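PDB 5HQA: alpha-glucosidase from Pseudoalteromonas sp. K8, which hydrolyses alpha-glucosides as a family 97 glycoside hydrolase, is activated by chloride, and binds a calcium ion, a magnesium ion and sugar ligands. Local coordinates for residues W70-Q74 and D553-S557; L517-V521 and F546-V550. One frame throughout, in Å; residues are numbered along the deposited sequence. Where two conformers were deposited one is given.

Interaction 1 (W70-Q74 and D553-S557); sequences WGERQ and DWQQS
Arg73 NE donates to Gln556 OE1 at 2.9 Å, in the carbonyl plane and on a lone pair, while Arg73 NH1 reaches Ser557 O at 2.8 Å from above that carbonyl's plane. The guanidinium thus spends one edge on two oxygens, its plane turned 39° from the Gln556 amide. The Gln556 chain leaves opposite its backbone N (chi1 -169°) and bends at chi2, which swings OE1 back to accept Ser557 N too; two donors therefore hold this oxygen and fix the amide's rotation. Arg73 NH2 is salt-bridged to Asp244, and a leucine in place of Arg73 would probably leave Asp244 without its charged mate and the Gln556 amide freer to turn.

Shorter polar side chains bond to the backbone. Ser557 OG, on a short side chain, donates to Glu72 O at 2.6 Å on an in-plane lone pair. Asp553 OD2 receives Gly71 N at 2.9 Å, nearly end-on to its C-O bond. Glycine suits position 71 because, at its backbone angles, a CB would jam against the preceding carbonyl oxygen.

Two backbone bonds complete the seam: Trp554 N to Gly71 O (3.1 Å) and Gln74 N to Gln555 O (2.9 Å).

Gln555 and Gln556 both face Lys573, forming a classic beta bulge in strand 554-563, an outermost strand of the C-terminal sheet. The loop between strands 53-67 and 75-89 of the N-terminal beta domain docks there, and from it Glu72 reaches Arg445 in a salt bridge, while Trp70 NE1 bonds to Pro449 O, just before strand 451-454.

Interaction 2 (L517-V521 and F546-V550); sequences LALYV and FIQDV
Leu517 and Tyr520 draw up to Ile547 and Val550, with CA atoms 7.0 Å apart for Leu517 and Ile547 and 7.2 Å for Tyr520 and Val550. The first segment is kinked: the N atoms of Tyr520 and Val521 lack the i-4 bond and bond to i-3 oxygens instead, Tyr520 N to Leu517 O at 3.2 Å. In the second, Val550 N still bonds to Phe546 O, but Val550 itself has left helical backbone angles, and its CB points toward the partner helix.

Helix 513-522 leads into strand 527-529, the last strand of the parallel sheet, and helix 541-549 follows it, so the pair belongs to the final part of the TIM-barrel domain. Tyr520 OH bonds to Met529 O on that strand. From neighbouring strand 264-269, Lys265 NZ bonds to the backbone oxygens of Ile547 and Val550, well suited to the carbonyl-rich end of a helix.

The side-chain contacts are van der Waals, mostly between apolar atoms. Phe546 swings its ring opposite the backbone N (chi1 -177°), where CE2 meets Leu517 O obliquely. Being flat, the ring lets Val550 CB, four residues on in the same segment, lie 4.0 Å above one face, offset toward the rim, while Val521 CG2 from the other helix touches Phe546 CZ at the edge, 3.9 Å away. Ile547 crosses Tyr520 at a slant, CD1 lying 3.8 Å from Tyr520 CE2, and its CG1 meets Leu517 CD2 at 3.8 Å, the two aliphatic chains crossing at about a right angle. Branched Val550 uses CG1 against Tyr520 CB, 3.9 Å off. Beyond the pair, Tyr616 packs edge-to-face with Phe546, and Tyr586 of strand 585-591 touches Val521 and Val550.

How the interactions relate
Both contacts are largely buried, but Glu72, Gln74, Gln555 and Gln556 of interaction 1 are partly exposed, whereas all six touching residues of interaction 2 are buried. Interaction 1 joins the N-terminal beta domain to the C-terminal sheet by polar bonds, as befits loop and edge-strand segments whose backbone atoms can bond to a partner chain; interaction 2 joins two helices that meet through mainly apolar side chains. Interaction 2 lies within the long stretch of chain closed by interaction 1, and helix 541-549 leads on into strand 554-563. They also touch: Trp554 CZ2 packs 4.2 Å from Tyr520 O. Arg572 serves both, bonding to Ser557 OG and Val521 O and making a cation-pi contact with Trp554.

Interaction 1 (W70-Q74 and D553-S557)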
ATOM      1  N   TRP A  70     -14.279  -3.401  -6.165  1.00 15.45           N
ATOM      2  CA  TRP A  70     -13.840  -4.077  -4.954  1.00 15.17           C
ATOM      3  C   TRP A  70     -13.126  -3.020  -4.135  1.00 15.50           C
ATOM      4  O   TRP A  70     -12.695  -1.997  -4.671  1.00 15.79           O
ATOM      5  CB  TRP A  70     -12.893  -5.247  -5.249  1.00 15.31           C
ATOM      6  CG  TRP A  70     -11.721  -4.841  -6.108  1.00 14.81           C
ATOM      7  CD1 TRP A  70     -11.636  -4.935  -7.470  1.00 17.49           C
ATOM      8  CD2 TRP A  70     -10.483  -4.267  -5.668  1.00 15.57           C
ATOM      9  NE1 TRP A  70     -10.416  -4.463  -7.903  1.00 14.71           N
ATOM     10  CE2 TRP A  70      -9.691  -4.045  -6.819  1.00 14.70           C
ATOM     11  CE3 TRP A  70      -9.959  -3.925  -4.417  1.00 13.72           C
ATOM     12  CZ2 TRP A  70      -8.407  -3.497  -6.752  1.00 14.11           C
ATOM     13  CZ3 TRP A  70      -8.687  -3.382  -4.354  1.00 12.96           C
ATOM     14  CH2 TRP A  70      -7.922  -3.177  -5.514  1.00 13.80           C
ATOM     15  N   GLY A  71     -12.989  -3.253  -2.843  1.00 14.74           N
ATOM     16  CA  GLY A  71     -12.302  -2.272  -2.034  1.00 13.58           C
ATOM     17  C   GLY A  71     -12.602  -2.427  -0.557  1.00 16.95           C
ATOM     18  O   GLY A  71     -13.177  -3.423  -0.110  1.00 14.32           O
ATOM     19  N   GLU A  72     -12.172  -1.408   0.186  1.00 13.57           N
ATOM     20  CA  GLU A  72     -12.416  -1.290   1.613  1.00 14.12           C
ATOM     21  C   GLU A  72     -13.779  -0.677   1.910  1.00 14.23           C
ATOM     22  O   GLU A  72     -14.239  -0.723   3.055  1.00 15.69           O
ATOM     23  CB  GLU A  72     -11.294  -0.457   2.251  1.00 12.42           C
ATOM     24  CG  GLU A  72     -11.251   1.026   1.829  1.00 12.14           C
ATOM     25  CD  GLU A  72     -10.497   1.307   0.520  1.00 19.59           C
ATOM     26  OE1 GLU A  72     -10.889   0.790  -0.555  1.00 15.63           O
ATOM     27  OE2 GLU A  72      -9.510   2.080   0.567  1.00 18.53           O
ATOM     28  N   ARG A  73     -14.432  -0.111   0.901  1.00 13.67           N
ATOM     29  CA  ARG A  73     -15.809   0.335   1.014  1.00 14.26           C
ATOM     30  C   ARG A  73     -16.400   0.327  -0.386  1.00 15.47           C
ATOM     31  O   ARG A  73     -15.681   0.496  -1.376  1.00 16.51           O
ATOM     32  CB  ARG A  73     -15.927   1.724   1.662  1.00 13.97           C
ATOM     33  CG  ARG A  73     -15.194   2.840   0.928  1.00 15.90           C
ATOM     34  CD  ARG A  73     -15.269   4.162   1.714  1.00 17.63           C
ATOM     35  NE  ARG A  73     -15.020   3.949   3.139  1.00 20.29           N
ATOM     36  CZ  ARG A  73     -13.826   4.028   3.714  1.00 19.08           C
ATOM     37  NH1 ARG A  73     -13.703   3.802   5.012  1.00 21.93           N
ATOM     38  NH2 ARG A  73     -12.757   4.334   3.000  1.00 17.13           N
ATOM     39  N   GLN A  74     -17.714   0.111  -0.456  1.00 15.24           N
ATOM     40  CA  GLN A  74     -18.384  -0.008  -1.742  1.00 15.73           C
ATOM     41  C   GLN A  74     -18.661   1.355  -2.368  1.00 17.94           C
ATOM     42  O   GLN A  74     -18.440   1.542  -3.571  1.00 18.24           O
ATOM     43  CB  GLN A  74     -19.680  -0.788  -1.565  1.00 16.52           C
ATOM     44  CG  GLN A  74     -20.571  -0.796  -2.781  1.00 20.12           C
ATOM     45  CD  GLN A  74     -21.668  -1.825  -2.644  1.00 29.03           C
ATOM     46  OE1 GLN A  74     -21.707  -2.575  -1.666  1.00 29.73           O
ATOM     47  NE2 GLN A  74     -22.561  -1.877  -3.625  1.00 31.89           N
ATOM     48  N   ASP A 553     -13.242  -8.317   1.189  1.00 14.56           N
ATOM     49  CA  ASP A 553     -13.896  -7.299   0.383  1.00 14.63           C
ATOM     50  C   ASP A 553     -15.025  -6.725   1.223  1.00 17.04           C
ATOM     51  O   ASP A 553     -15.818  -7.478   1.797  1.00 15.91           O
ATOM     52  CB  ASP A 553     -14.414  -7.910  -0.923  1.00 16.02           C
ATOM     53  CG  ASP A 553     -14.831  -6.863  -1.937  1.00 20.82           C
ATOM     54  OD1 ASP A 553     -15.731  -7.169  -2.748  1.00 23.67           O
ATOM     55  OD2 ASP A 553     -14.261  -5.746  -1.928  1.00 18.18           O
ATOM     56  N   TRP A 554     -15.089  -5.402   1.316  1.00 14.31           N
ATOM     57  CA  TRP A 554     -15.855  -4.766   2.371  1.00 13.24           C
ATOM     58  C   TRP A 554     -16.771  -3.712   1.785  1.00 16.44           C
ATOM     59  O   TRP A 554     -16.360  -2.938   0.916  1.00 17.42           O
ATOM     60  CB  TRP A 554     -14.917  -4.114   3.395  1.00 12.69           C
ATOM     61  CG  TRP A 554     -13.837  -5.040   3.883  1.00 12.32           C
ATOM     62  CD1 TRP A 554     -12.534  -5.093   3.454  1.00 13.18           C
ATOM     63  CD2 TRP A 554     -13.968  -6.046   4.892  1.00 12.35           C
ATOM     64  NE1 TRP A 554     -11.850  -6.073   4.137  1.00 12.36           N
ATOM     65  CE2 TRP A 554     -12.709  -6.675   5.024  1.00 13.19           C
ATOM     66  CE3 TRP A 554     -15.035  -6.487   5.690  1.00 13.76           C
ATOM     67  CZ2 TRP A 554     -12.482  -7.710   5.933  1.00 12.55           C
ATOM     68  CZ3 TRP A 554     -14.806  -7.515   6.602  1.00 13.99           C
ATOM     69  CH2 TRP A 554     -13.538  -8.114   6.711  1.00 12.75           C
ATOM     70  N   GLN A 555     -18.022  -3.675   2.251  0.62 15.15           N
ATOM     71  CA  GLN A 555     -18.861  -2.564   1.822  0.62 16.71           C
ATOM     72  C   GLN A 555     -18.634  -1.310   2.654  0.62 16.02           C
ATOM     73  O   GLN A 555     -18.922  -0.209   2.171  0.62 16.35           O
ATOM     74  CB  GLN A 555     -20.345  -2.944   1.834  0.62 20.27           C
ATOM     75  CG  GLN A 555     -20.860  -3.577   3.093  0.62 24.26           C
ATOM     76  CD  GLN A 555     -22.370  -3.743   3.034  0.62 27.93           C
ATOM     77  OE1 GLN A 555     -23.084  -2.791   2.715  0.62 30.73           O
ATOM     78  NE2 GLN A 555     -22.861  -4.950   3.311  0.62 16.67           N
ATOM     79  N   GLN A 556     -18.106  -1.441   3.872  1.00 13.97           N
ATOM     80  CA  GLN A 556     -17.747  -0.274   4.673  1.00 15.01           C
ATOM     81  C   GLN A 556     -16.590  -0.632   5.597  1.00 14.85           C
ATOM     82  O   GLN A 556     -16.433  -1.786   5.997  1.00 13.22           O
ATOM     83  CB  GLN A 556     -18.943   0.253   5.485  1.00 21.53           C
ATOM     84  CG  GLN A 556     -18.713   1.628   6.142  1.00 26.53           C
ATOM     85  CD  GLN A 556     -18.181   2.692   5.165  1.00 27.00           C
ATOM     86  OE1 GLN A 556     -16.970   2.818   4.960  1.00 19.89           O
ATOM     87  NE2 GLN A 556     -19.094   3.451   4.553  0.53 24.88           N
ATOM     88  N   SER A 557     -15.761   0.365   5.904  1.00 14.05           N
ATOM     89  CA  SER A 557     -14.653   0.223   6.844  1.00 13.77           C
ATOM     90  C   SER A 557     -14.614   1.464   7.727  1.00 15.88           C
ATOM     91  O   SER A 557     -14.904   2.572   7.256  1.00 14.15           O
ATOM     92  CB  SER A 557     -13.297   0.072   6.130  1.00 12.56           C
ATOM     93  OG  SER A 557     -13.210  -1.138   5.405  1.00 12.21           O
TER

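Interaction 2 (L517-V521 and F546-V550)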
ATOM      1  N   LEU A 517      -4.406 -13.192  13.888  1.00 11.66           N
ATOM      2  CA  LEU A 517      -5.775 -13.212  13.373  1.00 11.26           C
ATOM      3  C   LEU A 517      -6.286 -11.799  13.109  1.00 12.27           C
ATOM      4  O   LEU A 517      -6.947 -11.543  12.092  1.00 12.93           O
ATOM      5  CB  LEU A 517      -6.693 -13.927  14.359  1.00 11.72           C
ATOM      6  CG  LEU A 517      -6.341 -15.377  14.672  1.00 13.22           C
ATOM      7  CD1 LEU A 517      -7.301 -15.931  15.707  1.00 13.61           C
ATOM      8  CD2 LEU A 517      -6.381 -16.205  13.399  1.00 12.79           C
ATOM      9  N   ALA A 518      -5.988 -10.871  14.019  1.00 13.07           N
ATOM     10  CA  ALA A 518      -6.460  -9.499  13.876  1.00 11.44           C
ATOM     11  C   ALA A 518      -5.976  -8.855  12.580  1.00 12.80           C
ATOM     12  O   ALA A 518      -6.650  -7.965  12.041  1.00 11.54           O
ATOM     13  CB  ALA A 518      -6.003  -8.677  15.080  1.00 10.65           C
ATOM     14  N   LEU A 519      -4.817  -9.284  12.062  1.00 12.18           N
ATOM     15  CA  LEU A 519      -4.270  -8.666  10.853  1.00 10.20           C
ATOM     16  C   LEU A 519      -5.243  -8.726   9.683  1.00 12.81           C
ATOM     17  O   LEU A 519      -5.204  -7.862   8.802  1.00 13.60           O
ATOM     18  CB  LEU A 519      -2.965  -9.345  10.452  1.00  9.74           C
ATOM     19  CG  LEU A 519      -1.811  -9.245  11.443  1.00 12.03           C
ATOM     20  CD1 LEU A 519      -0.570  -9.934  10.877  1.00 11.73           C
ATOM     21  CD2 LEU A 519      -1.527  -7.787  11.784  1.00 14.36           C
ATOM     22  N   TYR A 520      -6.105  -9.747   9.635  1.00 10.93           N
ATOM     23  CA  TYR A 520      -7.006  -9.893   8.498  1.00 10.59           C
ATOM     24  C   TYR A 520      -8.044  -8.786   8.444  1.00 13.61           C
ATOM     25  O   TYR A 520      -8.649  -8.567   7.388  1.00 15.20           O
ATOM     26  CB  TYR A 520      -7.687 -11.274   8.534  1.00 11.67           C
ATOM     27  CG  TYR A 520      -6.713 -12.369   8.168  1.00 11.38           C
ATOM     28  CD1 TYR A 520      -6.542 -12.756   6.846  1.00 12.58           C
ATOM     29  CD2 TYR A 520      -5.922 -12.968   9.133  1.00 11.85           C
ATOM     30  CE1 TYR A 520      -5.629 -13.730   6.497  1.00 14.06           C
ATOM     31  CE2 TYR A 520      -4.998 -13.943   8.794  1.00 12.38           C
ATOM     32  CZ  TYR A 520      -4.858 -14.321   7.475  1.00 13.50           C
ATOM     33  OH  TYR A 520      -3.937 -15.283   7.136  1.00 13.21           O
ATOM     34  N   VAL A 521      -8.281  -8.094   9.555  1.00 11.50           N
ATOM     35  CA  VAL A 521      -9.175  -6.953   9.553  1.00 12.38           C
ATOM     36  C   VAL A 521      -8.416  -5.637   9.672  1.00 13.16           C
ATOM     37  O   VAL A 521      -8.888  -4.618   9.159  1.00 14.41           O
ATOM     38  CB  VAL A 521     -10.237  -7.078  10.667  1.00 11.57           C
ATOM     39  CG1 VAL A 521     -11.346  -6.029  10.477  1.00 11.35           C
ATOM     40  CG2 VAL A 521     -10.827  -8.484  10.676  1.00 12.12           C
ATOM     41  N   PHE A 546     -11.282 -18.568  12.129  1.00 14.04           N
ATOM     42  CA  PHE A 546     -11.430 -17.150  11.816  1.00 13.89           C
ATOM     43  C   PHE A 546     -10.902 -16.834  10.424  1.00 16.15           C
ATOM     44  O   PHE A 546     -11.520 -16.067   9.677  1.00 15.57           O
ATOM     45  CB  PHE A 546     -10.725 -16.260  12.834  1.00 13.44           C
ATOM     46  CG  PHE A 546     -10.945 -14.802  12.557  1.00 13.07           C
ATOM     47  CD1 PHE A 546     -12.161 -14.207  12.883  1.00 14.40           C
ATOM     48  CD2 PHE A 546      -9.976 -14.042  11.911  1.00 14.61           C
ATOM     49  CE1 PHE A 546     -12.396 -12.859  12.598  1.00 12.87           C
ATOM     50  CE2 PHE A 546     -10.201 -12.700  11.624  1.00 14.19           C
ATOM     51  CZ  PHE A 546     -11.417 -12.110  11.966  1.00 13.81           C
ATOM     52  N   ILE A 547      -9.750 -17.403  10.062  1.00 14.70           N
ATOM     53  CA  ILE A 547      -9.192 -17.162   8.736  1.00 14.08           C
ATOM     54  C   ILE A 547     -10.106 -17.739   7.663  1.00 16.95           C
ATOM     55  O   ILE A 547     -10.293 -17.140   6.597  1.00 15.79           O
ATOM     56  CB  ILE A 547      -7.769 -17.744   8.645  1.00 15.02           C
ATOM     57  CG1 ILE A 547      -6.868 -17.088   9.689  1.00 12.39           C
ATOM     58  CG2 ILE A 547      -7.198 -17.548   7.245  1.00 14.55           C
ATOM     59  CD1 ILE A 547      -5.412 -17.585   9.660  1.00 15.04           C
ATOM     60  N   GLN A 548     -10.697 -18.907   7.927  1.00 16.62           N
ATOM     61  CA  GLN A 548     -11.646 -19.471   6.978  1.00 16.37           C
ATOM     62  C   GLN A 548     -12.865 -18.581   6.812  1.00 17.24           C
ATOM     63  O   GLN A 548     -13.430 -18.502   5.716  1.00 17.78           O
ATOM     64  CB  GLN A 548     -12.089 -20.855   7.431  1.00 15.10           C
ATOM     65  CG  GLN A 548     -11.002 -21.905   7.368  1.00 15.17           C
ATOM     66  CD  GLN A 548     -11.496 -23.222   7.909  1.00 25.54           C
ATOM     67  OE1 GLN A 548     -11.381 -23.491   9.100  1.00 28.72           O
ATOM     68  NE2 GLN A 548     -12.086 -24.035   7.045  1.00 24.32           N
ATOM     69  N   ASP A 549     -13.291 -17.912   7.888  1.00 15.85           N
ATOM     70  CA  ASP A 549     -14.520 -17.127   7.833  1.00 16.83           C
ATOM     71  C   ASP A 549     -14.310 -15.746   7.220  1.00 15.42           C
ATOM     72  O   ASP A 549     -15.220 -15.219   6.570  1.00 17.18           O
ATOM     73  CB  ASP A 549     -15.115 -16.949   9.234  1.00 16.87           C
ATOM     74  CG  ASP A 549     -15.771 -18.211   9.779  1.00 20.64           C
ATOM     75  OD1 ASP A 549     -15.904 -19.225   9.048  1.00 21.28           O
ATOM     76  OD2 ASP A 549     -16.180 -18.167  10.961  1.00 21.42           O
ATOM     77  N   VAL A 550     -13.145 -15.138   7.416  1.00 14.80           N
ATOM     78  CA  VAL A 550     -13.041 -13.690   7.226  1.00 13.70           C
ATOM     79  C   VAL A 550     -13.052 -13.345   5.737  1.00 15.09           C
ATOM     80  O   VAL A 550     -12.370 -14.002   4.938  1.00 14.34           O
ATOM     81  CB  VAL A 550     -11.797 -13.133   7.943  1.00 13.76           C
ATOM     82  CG1 VAL A 550     -10.481 -13.645   7.310  1.00 13.65           C
ATOM     83  CG2 VAL A 550     -11.839 -11.598   8.011  1.00 12.31           C
TER